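Local coordinates for hypothetical protein, IPT/TIG domain protein (Bacteroides ovatus, PDB 4HW6), which is of unknown function but, pairing an IPT/TIG domain with a six-bladed beta-propeller, probably binds nutrients such as carbohydrate, at residues A[363-368]-A[402-407]; A[320-325]-A[333-338]. One frame throughout, in Å; residues are numbered along the deposited sequence.

Contact 1 (A[363-368]-A[402-407]); sequences DSHTVR and NHPTSI
The imidazole of H365 meets the chain of N402 and H403 at its edge: the backbone N-H of H403 points at ND1 in the ring plane, only 8° out of it. This is the hydrogen bond joining the two segments, 3.0 Å from H403 N to H365 ND1 and nearly straight at 167°, so ND1 must be an acceptor and any proton of a neutral ring would be on NE2. The H403 ring carries the amide oxygen of N402 over one face, near its margin, with OD1 3.6 Å above the plane. The two imidazoles run alongside each other in the same direction, tilted 31° in an oblique pair, with CE1 of H365 3.4 Å from CD2 of H403. D363 reaches this pair with its carboxylate almost perpendicular to the H403 ring, OD1 lying 3.4 Å from NE2 of H403. The stronger polar partner of that ring is D422, bonded to ND1; the two carboxylates would probably raise its tendency to be protonated. Beside the rings, CD of P404 packs 3.5 Å from CA of H365, and further along both strands CG1 of V367 lies 4.1 Å from CD1 of I407, a purely apolar contact. H365 and T366 pair together opposite D361 in a G1 beta bulge, H365 taking the left-handed backbone usual at the first position of such a bulge. The bulge ends the turn between strands 355-361 and 366-370, while 404-410 is an outermost strand of the next sheet, in which the much earlier strand 109-115 joins the C-terminal strands and helps close the propeller ring. The contact thus joins two consecutive propeller blades: W388 meets the H365 ring, I418 packs against V367, P404 and I407, and I407 also touches strands 355-361 and 337-344.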
loop_
_atom_site.group_PDB
_atom_site.type_symbol
_atom_site.label_atom_id
_atom_site.label_comp_id
_atom_site.label_asym_id
_atom_site.label_seq_id
_atom_site.Cartn_x
_atom_site.Cartn_y
_atom_site.Cartn_z
ATOM N N ASP A 363 1.181 -3.198 17.436
ATOM C CA ASP A 363 1.228 -2.736 18.822
ATOM C C ASP A 363 2.232 -1.638 19.122
ATOM O O ASP A 363 2.171 -1.047 20.190
ATOM C CB ASP A 363 1.354 -3.936 19.769
ATOM C CG ASP A 363 0.164 -4.880 19.648
ATOM O OD1 ASP A 363 -0.979 -4.422 19.688
ATOM O OD2 ASP A 363 0.359 -6.084 19.452
ATOM N N SER A 364 3.099 -1.306 18.156
ATOM C CA SER A 364 3.839 -0.053 18.193
ATOM C C SER A 364 3.127 1.051 17.410
ATOM O O SER A 364 3.565 2.209 17.439
ATOM C CB SER A 364 5.264 -0.213 17.661
ATOM O OG SER A 364 5.253 -0.434 16.269
ATOM N N HIS A 365 2.035 0.679 16.730
ATOM C CA HIS A 365 1.168 1.588 15.963
ATOM C C HIS A 365 1.900 2.253 14.800
ATOM O O HIS A 365 1.695 3.448 14.500
ATOM C CB HIS A 365 0.496 2.610 16.874
ATOM C CG HIS A 365 -0.161 1.987 18.068
ATOM N ND1 HIS A 365 -1.428 1.437 18.012
ATOM C CD2 HIS A 365 0.260 1.847 19.348
ATOM C CE1 HIS A 365 -1.746 0.971 19.205
ATOM N NE2 HIS A 365 -0.726 1.169 20.026
ATOM N N THR A 366 2.712 1.461 14.101
ATOM C CA THR A 366 3.506 1.965 13.000
ATOM C C THR A 366 3.418 1.096 11.751
ATOM O O THR A 366 3.041 -0.094 11.791
ATOM C CB THR A 366 4.994 2.091 13.406
ATOM O OG1 THR A 366 5.476 0.814 13.864
ATOM C CG2 THR A 366 5.178 3.128 14.507
ATOM N N VAL A 367 3.778 1.709 10.638
ATOM C CA VAL A 367 4.163 1.007 9.438
ATOM C C VAL A 367 5.695 1.060 9.403
ATOM O O VAL A 367 6.294 2.136 9.563
ATOM C CB VAL A 367 3.562 1.649 8.173
ATOM C CG1 VAL A 367 4.040 0.907 6.918
ATOM C CG2 VAL A 367 2.015 1.648 8.238
ATOM N N ARG A 368 6.325 -0.103 9.237
ATOM C CA ARG A 368 7.778 -0.232 9.310
ATOM C C ARG A 368 8.282 -0.863 8.030
ATOM O O ARG A 368 7.490 -1.394 7.246
ATOM C CB ARG A 368 8.197 -1.001 10.578
ATOM C CG ARG A 368 7.684 -0.284 11.825
ATOM C CD ARG A 368 8.026 -0.937 13.146
ATOM N NE ARG A 368 9.400 -0.651 13.528
ATOM C CZ ARG A 368 9.983 -1.228 14.572
ATOM N NH1 ARG A 368 9.289 -2.065 15.332
ATOM N NH2 ARG A 368 11.227 -0.961 14.883
ATOM N N ASN A 402 -3.923 3.503 15.116
ATOM C CA ASN A 402 -4.342 2.746 16.317
ATOM C C ASN A 402 -4.589 1.316 15.894
ATOM O O ASN A 402 -5.663 0.987 15.359
ATOM C CB ASN A 402 -5.601 3.354 16.957
ATOM C CG ASN A 402 -5.897 2.788 18.327
ATOM O OD1 ASN A 402 -5.277 1.794 18.746
ATOM N ND2 ASN A 402 -6.824 3.440 19.062
ATOM N N HIS A 403 -3.579 0.491 16.124
ATOM C CA HIS A 403 -3.550 -0.912 15.696
ATOM C C HIS A 403 -3.609 -1.073 14.178
ATOM O O HIS A 403 -4.477 -1.756 13.619
ATOM C CB HIS A 403 -4.624 -1.713 16.431
ATOM C CG HIS A 403 -4.344 -1.856 17.882
ATOM N ND1 HIS A 403 -5.336 -1.857 18.834
ATOM C CD2 HIS A 403 -3.178 -2.019 18.554
ATOM C CE1 HIS A 403 -4.789 -2.002 20.034
ATOM N NE2 HIS A 403 -3.482 -2.119 19.890
ATOM N N PRO A 404 -2.648 -0.449 13.484
ATOM C CA PRO A 404 -2.558 -0.730 12.071
ATOM C C PRO A 404 -2.204 -2.191 11.875
ATOM O O PRO A 404 -1.269 -2.671 12.511
ATOM C CB PRO A 404 -1.415 0.176 11.609
ATOM C CG PRO A 404 -0.572 0.402 12.804
ATOM C CD PRO A 404 -1.481 0.285 13.994
ATOM N N THR A 405 -2.902 -2.890 10.986
ATOM C CA THR A 405 -2.818 -4.335 10.916
ATOM C C THR A 405 -2.595 -4.889 9.515
ATOM O O THR A 405 -1.740 -5.737 9.307
ATOM C CB THR A 405 -4.096 -4.945 11.525
ATOM O OG1 THR A 405 -4.222 -4.482 12.878
ATOM C CG2 THR A 405 -4.060 -6.460 11.522
ATOM N N SER A 406 -3.356 -4.401 8.557
ATOM C CA SER A 406 -3.304 -4.852 7.203
ATOM C C SER A 406 -2.704 -3.777 6.297
ATOM O O SER A 406 -2.722 -2.569 6.617
ATOM C CB SER A 406 -4.723 -5.256 6.758
ATOM O OG SER A 406 -5.620 -4.159 6.859
ATOM N N ILE A 407 -2.143 -4.214 5.178
ATOM C CA ILE A 407 -1.462 -3.332 4.266
ATOM C C ILE A 407 -1.566 -3.851 2.829
ATOM O O ILE A 407 -1.498 -5.054 2.560
ATOM C CB ILE A 407 0.007 -3.084 4.707
ATOM C CG1 ILE A 407 0.696 -2.039 3.827
ATOM C CG2 ILE A 407 0.793 -4.412 4.758
ATOM C CD1 ILE A 407 2.041 -1.564 4.384
#

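Contact 2 (A[320-325]-A[333-338]). With EDO (1,2-ethanediol), chain G.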
loop_
_atom_site.group_PDB
_atom_site.type_symbol
_atom_site.label_atom_id
_atom_site.label_comp_id
_atom_site.label_asym_id
_atom_site.label_seq_id
_atom_site.Cartn_x
_atom_site.Cartn_y
_atom_site.Cartn_z
ATOM N N SER A 320 9.746 -13.146 21.425
ATOM C CA SER A 320 9.108 -12.917 22.738
ATOM C C SER A 320 9.587 -11.639 23.475
ATOM O O SER A 320 9.399 -11.513 24.686
ATOM C CB SER A 320 9.238 -14.164 23.637
ATOM O OG SER A 320 8.757 -15.332 22.958
ATOM N N SER A 321 10.184 -10.695 22.738
ATOM C CA SER A 321 10.654 -9.437 23.315
ATOM C C SER A 321 10.038 -8.277 22.541
ATOM O O SER A 321 10.639 -7.745 21.617
ATOM C CB SER A 321 12.187 -9.351 23.289
ATOM O OG SER A 321 12.633 -8.202 23.997
ATOM N N PRO A 322 8.802 -7.901 22.889
ATOM C CA PRO A 322 8.158 -6.795 22.175
ATOM C C PRO A 322 8.805 -5.448 22.474
ATOM O O PRO A 322 9.266 -5.190 23.594
ATOM C CB PRO A 322 6.714 -6.834 22.697
ATOM C CG PRO A 322 6.851 -7.399 24.084
ATOM C CD PRO A 322 7.932 -8.440 23.957
ATOM N N GLY A 323 8.808 -4.576 21.480
ATOM C CA GLY A 323 9.313 -3.236 21.655
ATOM C C GLY A 323 9.249 -2.481 20.345
ATOM O O GLY A 323 8.946 -3.062 19.299
ATOM N N TRP A 324 9.522 -1.184 20.424
ATOM C CA TRP A 324 9.634 -0.333 19.247
ATOM C C TRP A 324 11.062 0.188 19.210
ATOM O O TRP A 324 11.390 1.216 19.805
ATOM C CB TRP A 324 8.628 0.819 19.259
ATOM C CG TRP A 324 8.795 1.686 18.045
ATOM C CD1 TRP A 324 8.560 1.346 16.771
ATOM C CD2 TRP A 324 9.298 3.012 18.027
ATOM N NE1 TRP A 324 8.854 2.385 15.934
ATOM C CE2 TRP A 324 9.305 3.433 16.685
ATOM C CE3 TRP A 324 9.731 3.897 19.024
ATOM C CZ2 TRP A 324 9.748 4.696 16.301
ATOM C CZ3 TRP A 324 10.157 5.161 18.646
ATOM C CH2 TRP A 324 10.144 5.550 17.290
ATOM N N VAL A 325 11.933 -0.562 18.543
ATOM C CA VAL A 325 13.331 -0.209 18.427
ATOM C C VAL A 325 13.749 -0.447 16.968
ATOM O O VAL A 325 13.734 -1.582 16.472
ATOM C CB VAL A 325 14.227 -1.025 19.387
ATOM C CG1 VAL A 325 15.685 -0.644 19.187
ATOM C CG2 VAL A 325 13.803 -0.829 20.845
ATOM N N ARG A 333 13.629 -4.270 17.599
ATOM C CA ARG A 333 12.484 -4.835 18.285
ATOM C C ARG A 333 11.225 -4.473 17.542
ATOM O O ARG A 333 11.085 -3.325 17.065
ATOM C CB ARG A 333 12.402 -4.353 19.717
ATOM C CG ARG A 333 13.617 -4.701 20.568
ATOM C CD ARG A 333 13.665 -6.200 20.839
ATOM N NE ARG A 333 14.801 -6.571 21.667
ATOM C CZ ARG A 333 15.998 -6.945 21.222
ATOM N NH1 ARG A 333 16.270 -6.972 19.916
ATOM N NH2 ARG A 333 16.954 -7.246 22.117
ATOM N N LEU A 334 10.334 -5.462 17.438
ATOM C CA LEU A 334 9.026 -5.318 16.830
ATOM C C LEU A 334 7.975 -5.498 17.903
ATOM O O LEU A 334 8.279 -5.998 18.997
ATOM C CB LEU A 334 8.812 -6.364 15.739
ATOM C CG LEU A 334 9.893 -6.502 14.667
ATOM C CD1 LEU A 334 9.439 -7.463 13.582
ATOM C CD2 LEU A 334 10.353 -5.196 14.062
ATOM N N TRP A 335 6.754 -5.084 17.591
ATOM C CA TRP A 335 5.656 -5.213 18.532
ATOM C C TRP A 335 4.355 -5.506 17.790
ATOM O O TRP A 335 3.663 -4.614 17.290
ATOM C CB TRP A 335 5.538 -3.976 19.438
ATOM C CG TRP A 335 4.768 -4.266 20.728
ATOM C CD1 TRP A 335 4.099 -5.395 21.046
ATOM C CD2 TRP A 335 4.564 -3.368 21.818
ATOM N NE1 TRP A 335 3.535 -5.293 22.293
ATOM C CE2 TRP A 335 3.782 -4.045 22.777
ATOM C CE3 TRP A 335 4.936 -2.044 22.060
ATOM C CZ2 TRP A 335 3.378 -3.450 23.973
ATOM C CZ3 TRP A 335 4.549 -1.458 23.257
ATOM C CH2 TRP A 335 3.775 -2.163 24.192
ATOM N N GLY A 336 4.038 -6.792 17.720
ATOM C CA GLY A 336 2.868 -7.263 16.993
ATOM C C GLY A 336 2.892 -7.043 15.508
ATOM O O GLY A 336 1.926 -6.523 14.942
ATOM N N PRO A 337 3.972 -7.487 14.840
ATOM C CA PRO A 337 4.011 -7.346 13.393
ATOM C C PRO A 337 2.899 -8.198 12.795
ATOM O O PRO A 337 2.746 -9.363 13.158
ATOM C CB PRO A 337 5.376 -7.905 13.024
ATOM C CG PRO A 337 5.713 -8.878 14.114
ATOM C CD PRO A 337 5.131 -8.214 15.351
ATOM N N ASN A 338 2.102 -7.610 11.921
ATOM C CA ASN A 338 0.947 -8.267 11.360
ATOM C C ASN A 338 1.132 -8.507 9.864
ATOM O O ASN A 338 1.959 -9.361 9.525
ATOM C CB ASN A 338 -0.358 -7.582 11.778
ATOM C CG ASN A 338 -0.971 -8.258 13.006
ATOM O OD1 ASN A 338 -1.873 -9.083 12.867
ATOM N ND2 ASN A 338 -0.423 -7.977 14.204
HETATM C C1 EDO G . 6.653 -2.198 26.230
HETATM O O1 EDO G . 6.206 -2.829 27.448
HETATM C C2 EDO G . 7.081 -3.261 25.221
HETATM O O2 EDO G . 8.267 -3.923 25.688
HETATM O O HOH W 1 11.204 -7.884 18.827
#
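The two segments meet at one antiparallel hydrogen-bonded pair, V325 with R333, and part after W335. R333 N donates to V325 O along a lone pair at 2.9 Å, and V325 N returns a longer bond of 3.2 Å to R333 O. Further along, G323, almost fully extended, donates from N to L334 O at 2.9 Å, the donor standing above the carbonyl plane; a water links S321 O to L334 N. The aliphatic part of R333, bent at chi2 (-70°), runs beside V325, with CG 3.9 Å from V325 CG2, and its CD packs 3.5 Å from S321 O. Without the CG packing on V325, the CD contact with S321 O and the NH1 bond to T330 O, an alanine here would probably loosen the loop. On W335, P322 sets CB over the five-membered ring, 3.6 Å from its centroid, a CH-pi contact. The same indole face carries an ethanediol, probably from the crystallisation liquor, whose O2 donates to P322 O at 2.6 Å. Main-chain bonds thus hold the surface loop, while an aromatic face beside a carbonyl acceptor accommodates a small diol; that alone establishes no sugar site.

How the contacts relate
Contact 2 comes wholly earlier in the chain than contact 1, yet their centres lie only about 11 Å apart and both reach the sheet containing strands 337-344 and 366-370. Two polar links tie them: R368 NH1 lies 2.8 Å from R333 O, and D363 N lies 2.9 Å from W335 O, both probable hydrogen bonds. R333 O therefore serves V325 and R368 together, while R368 also forms salt bridges with D326 and D361. At another point, N338 CB packs 3.4 Å from T405 O. Contact 2 thus fastens the loop leading into this blade, and contact 1 fastens the blade to the next; the ethanediol lies on the contact 2 side, on W335, and by itself identifies no natural ligand site.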